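Local coordinates for DNA polymerase (Pyrobaculum calidifontis, PDB 5MDN), which probably catalyses template-directed DNA synthesis, adding deoxyribonucleotides from their triphosphates to a growing DNA strand with release of diphosphate, at residues 162-167 with 221-226. Numbering follows the deposited sequence.
Sequences PLRVLA and EFDPDV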
# COMPACT_ATOMS: atom_id res chain seq x y z
N PRO A 162 -23.54 6.30 6.55
CA PRO A 162 -22.63 7.03 7.44
C PRO A 162 -21.90 6.07 8.36
O PRO A 162 -22.51 5.19 8.98
CB PRO A 162 -23.57 7.97 8.21
CG PRO A 162 -24.91 7.31 8.13
CD PRO A 162 -24.95 6.66 6.78
N LEU A 163 -20.59 6.25 8.46
CA LEU A 163 -19.74 5.41 9.29
C LEU A 163 -19.15 6.24 10.43
O LEU A 163 -18.80 7.41 10.24
CB LEU A 163 -18.61 4.78 8.47
CG LEU A 163 -19.00 3.76 7.40
CD1 LEU A 163 -17.75 3.19 6.73
CD2 LEU A 163 -19.85 2.65 8.00
N ARG A 164 -19.05 5.63 11.60
CA ARG A 164 -18.41 6.25 12.75
C ARG A 164 -16.91 5.97 12.65
O ARG A 164 -16.47 4.83 12.82
CB ARG A 164 -19.00 5.72 14.06
CG ARG A 164 -20.45 6.11 14.27
CD ARG A 164 -20.88 5.89 15.72
NE ARG A 164 -21.06 4.47 16.04
CZ ARG A 164 -22.15 3.77 15.74
NH1 ARG A 164 -23.17 4.35 15.11
NH2 ARG A 164 -22.23 2.49 16.07
N VAL A 165 -16.13 7.02 12.39
CA VAL A 165 -14.70 6.91 12.17
C VAL A 165 -13.97 7.44 13.40
O VAL A 165 -14.36 8.47 13.97
CB VAL A 165 -14.27 7.68 10.90
CG1 VAL A 165 -12.80 7.46 10.61
CG2 VAL A 165 -15.13 7.26 9.72
N LEU A 166 -12.92 6.73 13.80
CA LEU A 166 -12.10 7.12 14.94
C LEU A 166 -10.64 7.13 14.51
O LEU A 166 -10.10 6.10 14.11
CB LEU A 166 -12.29 6.16 16.12
CG LEU A 166 -11.42 6.44 17.34
CD1 LEU A 166 -12.11 7.41 18.28
CD2 LEU A 166 -11.04 5.15 18.06
N ALA A 167 -10.01 8.30 14.60
CA ALA A 167 -8.57 8.43 14.43
C ALA A 167 -7.89 8.41 15.80
O ALA A 167 -8.44 8.91 16.79
CB ALA A 167 -8.22 9.73 13.70
N GLU A 221 -17.25 3.20 24.06
CA GLU A 221 -18.26 4.24 24.24
C GLU A 221 -18.72 4.78 22.89
O GLU A 221 -19.92 4.90 22.64
CB GLU A 221 -17.67 5.37 25.11
CG GLU A 221 -18.64 6.44 25.59
CD GLU A 221 -19.67 5.87 26.54
OE1 GLU A 221 -19.33 4.89 27.25
OE2 GLU A 221 -20.81 6.39 26.60
N PHE A 222 -17.77 5.11 22.02
CA PHE A 222 -18.08 5.67 20.70
C PHE A 222 -18.57 4.60 19.72
O PHE A 222 -19.43 4.89 18.88
CB PHE A 222 -16.84 6.38 20.15
CG PHE A 222 -17.02 6.91 18.75
CD1 PHE A 222 -18.06 7.76 18.44
CD2 PHE A 222 -16.12 6.57 17.76
CE1 PHE A 222 -18.22 8.26 17.16
CE2 PHE A 222 -16.26 7.06 16.47
CZ PHE A 222 -17.31 7.90 16.17
N ASP A 223 -18.03 3.38 19.81
CA ASP A 223 -18.35 2.27 18.92
C ASP A 223 -18.04 2.63 17.47
O ASP A 223 -18.96 2.78 16.65
CB ASP A 223 -19.81 1.85 19.06
CG ASP A 223 -20.12 0.55 18.34
OD1 ASP A 223 -19.17 -0.22 18.08
OD2 ASP A 223 -21.31 0.29 18.04
N PRO A 224 -16.77 2.80 17.10
CA PRO A 224 -16.45 3.18 15.73
C PRO A 224 -16.55 2.00 14.77
O PRO A 224 -16.34 0.84 15.13
CB PRO A 224 -15.00 3.66 15.83
CG PRO A 224 -14.43 2.84 16.94
CD PRO A 224 -15.56 2.65 17.93
N ASP A 225 -16.89 2.32 13.52
CA ASP A 225 -16.91 1.33 12.46
C ASP A 225 -15.55 1.20 11.79
O ASP A 225 -15.16 0.10 11.38
CB ASP A 225 -17.97 1.68 11.42
CG ASP A 225 -19.36 1.83 12.02
OD1 ASP A 225 -19.85 0.84 12.61
OD2 ASP A 225 -19.95 2.92 11.91
N VAL A 226 -14.83 2.31 11.65
CA VAL A 226 -13.47 2.33 11.11
C VAL A 226 -12.54 2.95 12.15
O VAL A 226 -12.88 3.97 12.77
CB VAL A 226 -13.41 3.11 9.78
CG1 VAL A 226 -12.07 2.88 9.10
CG2 VAL A 226 -14.55 2.70 8.87
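R164 lies across the end of helix 209-222, its CB 3.5 Å from CZ of the F222 ring and its guanidinium carried beyond the ring, the two planes 80° apart. A bend at chi3 (-74°) turns NE toward the carbonyls at the end of the helix, those of F222 and D223. There NE gives a hydrogen bond to the backbone O of D223, 2.8 Å away, from above the plane of that carbonyl, and a weak one to the O of F222. NH2 meets OD2 of D223 in a salt bridge of 3.1 Å, while OD1 of the same carboxylate is taken by R273 and R255. D223, with positive phi, is the residue at which the chain leaves the helix. An alanine in place of R164 would probably leave the D223 carbonyl without its side-chain donor and OD2 of D223 without this positive mate, while the F222 ring would lose the outer part of the arginine chain but keep CB.

D225 faces the backbone of the same arginine: its OD2 receives the N-H of R164 at 2.9 Å in an almost straight bond (174°), met on the anti side of the carboxylate. R255 and R30 pair with the two oxygens of D225, so this acid sits among several positive charges. In return, O of R164 accepts two backbone donors, N of D225 at 2.6 Å and N of V226 at 3.2 Å. L166 N to V226 O then completes the parallel bridge of V165 with V226. Beside it, CB of L166 packs 3.7 Å from CB of P224 and also borders F222.

The contact holds the turn between helix 209-222 and strand 226-229 against the start of strand 165-172, with which strand 226-229 pairs in parallel in the mixed sheet of the RNase H-like exonuclease domain; V165 leans on helix 326-356, and L166 and F222 touch strand 186-193.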